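Local coordinates for McyG protein (Microcystis aeruginosa PCC 7806, PDB 4R0M) that probably activates phenylalanine-like starter acids as acyl-adenylates and loads them onto its carrier domain in the microcystin synthetase assembly line, at residues L315-L320 / R328-A333. Sequence-based numbering, arbitrary orientation.
Sequences LFLEIL and RAIKPA. With FA5 (adenosine-5'-[phenylalaninyl-phosphate]), chain C.
F316 and L317, on the last turns of helix 310-320, pack against I330 at the start of strand 330-336 in a small, buried and wholly apolar helix-to-strand contact. It belongs to the beta-alpha-beta unit of strand 300-303, helix 310-320 and strand 330-336, whose two strands are neighbours, running parallel, in the mixed sheet of the ANL-type adenylation domain. Between the two segments 136 Å² of surface is buried, about half of it on I330, and no hydrogen bond crosses. The I330 side chain reaches toward the helix: CG1 is anti to the carbonyl carbon (chi1 -61°), and the second torsion is extended (172°), carrying CD1 out to lie between F316 and L317. With CG anti to the backbone N (chi1 -166°), F316 turns its ring toward the strand, and the ring meets this methyl at its edge, near the ring plane, rather than over a face. Around it, the ring meets F278, and its side chain touches I281 of helix 275-282 and L301 of the neighbouring parallel strand, so helix, helix and sheet meet here.

On the side of the strand turned from the helix, K331 folds back, and its NZ donates to R328 O at 2.7 Å, in the carbonyl plane; K299 O is a further partner, which satisfies this buried ammonium group. Farther along, the strand enters the adenylate pocket, where A333 O takes a weak, bent hydrogen bond from N6 of the phenylalanyl-adenylate (2.6 Å). Back at the helix, L317 brings its branch point to the strand: I330 CD1 lies 3.6 Å from L317 CG and 3.7 Å from F316 CD2.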
loop_
_atom_site.group_PDB
_atom_site.type_symbol
_atom_site.label_atom_id
_atom_site.label_comp_id
_atom_site.label_asym_id
_atom_site.label_seq_id
_atom_site.Cartn_x
_atom_site.Cartn_y
_atom_site.Cartn_z
ATOM N N LEU A 315 8.795 8.410 -18.790
ATOM C CA LEU A 315 9.626 7.366 -19.378
ATOM C C LEU A 315 8.855 6.054 -19.530
ATOM O O LEU A 315 9.068 5.311 -20.489
ATOM C CB LEU A 315 10.892 7.159 -18.537
ATOM C CG LEU A 315 11.969 6.188 -19.030
ATOM C CD1 LEU A 315 12.571 6.635 -20.358
ATOM C CD2 LEU A 315 13.056 6.022 -17.978
ATOM N N PHE A 316 7.962 5.788 -18.577
ATOM C CA PHE A 316 7.132 4.582 -18.565
ATOM C C PHE A 316 6.216 4.534 -19.787
ATOM O O PHE A 316 6.087 3.492 -20.430
ATOM C CB PHE A 316 6.315 4.533 -17.269
ATOM C CG PHE A 316 5.674 3.202 -16.991
ATOM C CD1 PHE A 316 6.395 2.180 -16.381
ATOM C CD2 PHE A 316 4.338 2.978 -17.313
ATOM C CE1 PHE A 316 5.799 0.957 -16.112
ATOM C CE2 PHE A 316 3.738 1.756 -17.044
ATOM C CZ PHE A 316 4.469 0.745 -16.442
ATOM N N LEU A 317 5.594 5.671 -20.099
ATOM C CA LEU A 317 4.752 5.813 -21.287
ATOM C C LEU A 317 5.537 5.587 -22.574
ATOM O O LEU A 317 5.117 4.804 -23.425
ATOM C CB LEU A 317 4.089 7.192 -21.319
ATOM C CG LEU A 317 2.756 7.346 -20.586
ATOM C CD1 LEU A 317 2.516 8.791 -20.180
ATOM C CD2 LEU A 317 1.595 6.815 -21.418
ATOM N N GLU A 318 6.678 6.263 -22.698
ATOM C CA GLU A 318 7.529 6.167 -23.888
ATOM C C GLU A 318 7.952 4.730 -24.189
ATOM O O GLU A 318 7.941 4.304 -25.347
ATOM C CB GLU A 318 8.770 7.054 -23.742
ATOM C CG GLU A 318 8.498 8.545 -23.865
ATOM C CD GLU A 318 9.698 9.397 -23.488
ATOM O OE1 GLU A 318 10.850 8.968 -23.731
ATOM O OE2 GLU A 318 9.489 10.505 -22.949
ATOM N N ILE A 319 8.319 3.997 -23.140
ATOM C CA ILE A 319 8.748 2.608 -23.273
ATOM C C ILE A 319 7.582 1.698 -23.673
ATOM O O ILE A 319 7.724 0.855 -24.562
ATOM C CB ILE A 319 9.406 2.088 -21.972
ATOM C CG1 ILE A 319 10.714 2.836 -21.690
ATOM C CG2 ILE A 319 9.669 0.589 -22.054
ATOM C CD1 ILE A 319 11.222 2.688 -20.269
ATOM N N LEU A 320 6.431 1.886 -23.028
ATOM C CA LEU A 320 5.327 0.933 -23.144
ATOM C C LEU A 320 4.243 1.261 -24.174
ATOM O O LEU A 320 3.416 0.403 -24.483
ATOM C CB LEU A 320 4.707 0.641 -21.770
ATOM C CG LEU A 320 5.538 -0.197 -20.787
ATOM C CD1 LEU A 320 4.668 -0.647 -19.629
ATOM C CD2 LEU A 320 6.181 -1.405 -21.453
ATOM N N ARG A 328 -3.706 7.605 -22.049
ATOM C CA ARG A 328 -4.468 7.930 -20.829
ATOM C C ARG A 328 -4.812 6.720 -19.944
ATOM O O ARG A 328 -5.626 6.830 -19.027
ATOM C CB ARG A 328 -5.728 8.754 -21.154
ATOM C CG ARG A 328 -5.443 10.203 -21.521
ATOM C CD ARG A 328 -6.715 10.958 -21.878
ATOM N NE ARG A 328 -6.467 12.390 -22.048
ATOM C CZ ARG A 328 -6.090 12.968 -23.190
ATOM N NH1 ARG A 328 -5.912 12.245 -24.290
ATOM N NH2 ARG A 328 -5.890 14.280 -23.231
ATOM N N ALA A 329 -4.175 5.580 -20.212
ATOM C CA ALA A 329 -4.404 4.358 -19.438
ATOM C C ALA A 329 -3.848 4.458 -18.019
ATOM O O ALA A 329 -4.445 3.933 -17.078
ATOM C CB ALA A 329 -3.816 3.154 -20.156
ATOM N N ILE A 330 -2.705 5.126 -17.876
ATOM C CA ILE A 330 -2.072 5.326 -16.572
ATOM C C ILE A 330 -2.909 6.271 -15.715
ATOM O O ILE A 330 -3.243 7.381 -16.140
ATOM C CB ILE A 330 -0.629 5.860 -16.710
ATOM C CG1 ILE A 330 0.231 4.858 -17.482
ATOM C CG2 ILE A 330 -0.023 6.148 -15.340
ATOM C CD1 ILE A 330 1.605 5.371 -17.848
ATOM N N LYS A 331 -3.252 5.811 -14.514
ATOM C CA LYS A 331 -4.084 6.579 -13.595
ATOM C C LYS A 331 -3.388 6.806 -12.244
ATOM O O LYS A 331 -3.526 5.993 -11.328
ATOM C CB LYS A 331 -5.446 5.894 -13.385
ATOM C CG LYS A 331 -6.211 5.520 -14.654
ATOM C CD LYS A 331 -6.692 6.744 -15.420
ATOM C CE LYS A 331 -7.821 6.411 -16.383
ATOM N NZ LYS A 331 -7.378 5.542 -17.507
ATOM N N PRO A 332 -2.623 7.907 -12.118
ATOM C CA PRO A 332 -2.152 8.307 -10.794
ATOM C C PRO A 332 -3.336 8.609 -9.880
ATOM O O PRO A 332 -4.305 9.230 -10.311
ATOM C CB PRO A 332 -1.335 9.578 -11.066
ATOM C CG PRO A 332 -1.678 9.992 -12.456
ATOM C CD PRO A 332 -2.038 8.739 -13.182
ATOM N N ALA A 333 -3.266 8.156 -8.633
ATOM C CA ALA A 333 -4.394 8.284 -7.717
ATOM C C ALA A 333 -3.936 8.532 -6.288
ATOM O O ALA A 333 -2.807 8.208 -5.926
ATOM C CB ALA A 333 -5.256 7.033 -7.779
HETATM C C FA5 C . -1.637 3.304 1.103
HETATM O O FA5 C . -0.441 3.302 0.840
HETATM C CA FA5 C . -2.642 3.676 0.043
HETATM N N FA5 C . -2.160 4.924 -0.500
HETATM C CB FA5 C . -2.713 2.639 -1.087
HETATM C CG FA5 C . -3.580 2.933 -2.318
HETATM C CD1 FA5 C . -4.049 4.202 -2.658
HETATM C CD2 FA5 C . -3.916 1.868 -3.166
HETATM C CE1 FA5 C . -4.834 4.398 -3.802
HETATM C CE2 FA5 C . -4.693 2.053 -4.315
HETATM C CZ FA5 C . -5.157 3.327 -4.635
HETATM P P FA5 C . -1.317 3.548 3.793
HETATM O OP1 FA5 C . -0.206 2.608 4.179
HETATM O OP2 FA5 C . -2.385 3.866 4.809
HETATM O OP3 FA5 C . -2.050 2.968 2.465
HETATM O "O5'" FA5 C . -0.610 4.926 3.346
HETATM C "C5'" FA5 C . -1.349 6.085 2.973
HETATM C "C4'" FA5 C . -0.360 7.206 2.689
HETATM O "O4'" FA5 C . 0.453 6.929 1.542
HETATM C "C3'" FA5 C . -1.036 8.523 2.368
HETATM O "O3'" FA5 C . -1.439 9.220 3.546
HETATM C "C2'" FA5 C . 0.052 9.257 1.618
HETATM O "O2'" FA5 C . 0.967 9.871 2.533
HETATM C "C1'" FA5 C . 0.781 8.154 0.879
HETATM N N9 FA5 C . 0.306 8.131 -0.528
HETATM C C8 FA5 C . -0.574 7.255 -1.046
HETATM N N7 FA5 C . -0.801 7.493 -2.361
HETATM C C5 FA5 C . -0.056 8.557 -2.709
HETATM C C6 FA5 C . 0.182 9.343 -3.946
HETATM N N6 FA5 C . -0.441 9.031 -5.106
HETATM N N1 FA5 C . 1.043 10.387 -3.881
HETATM C C2 FA5 C . 1.671 10.716 -2.732
HETATM N N3 FA5 C . 1.508 10.045 -1.576
HETATM C C4 FA5 C . 0.671 8.977 -1.498
#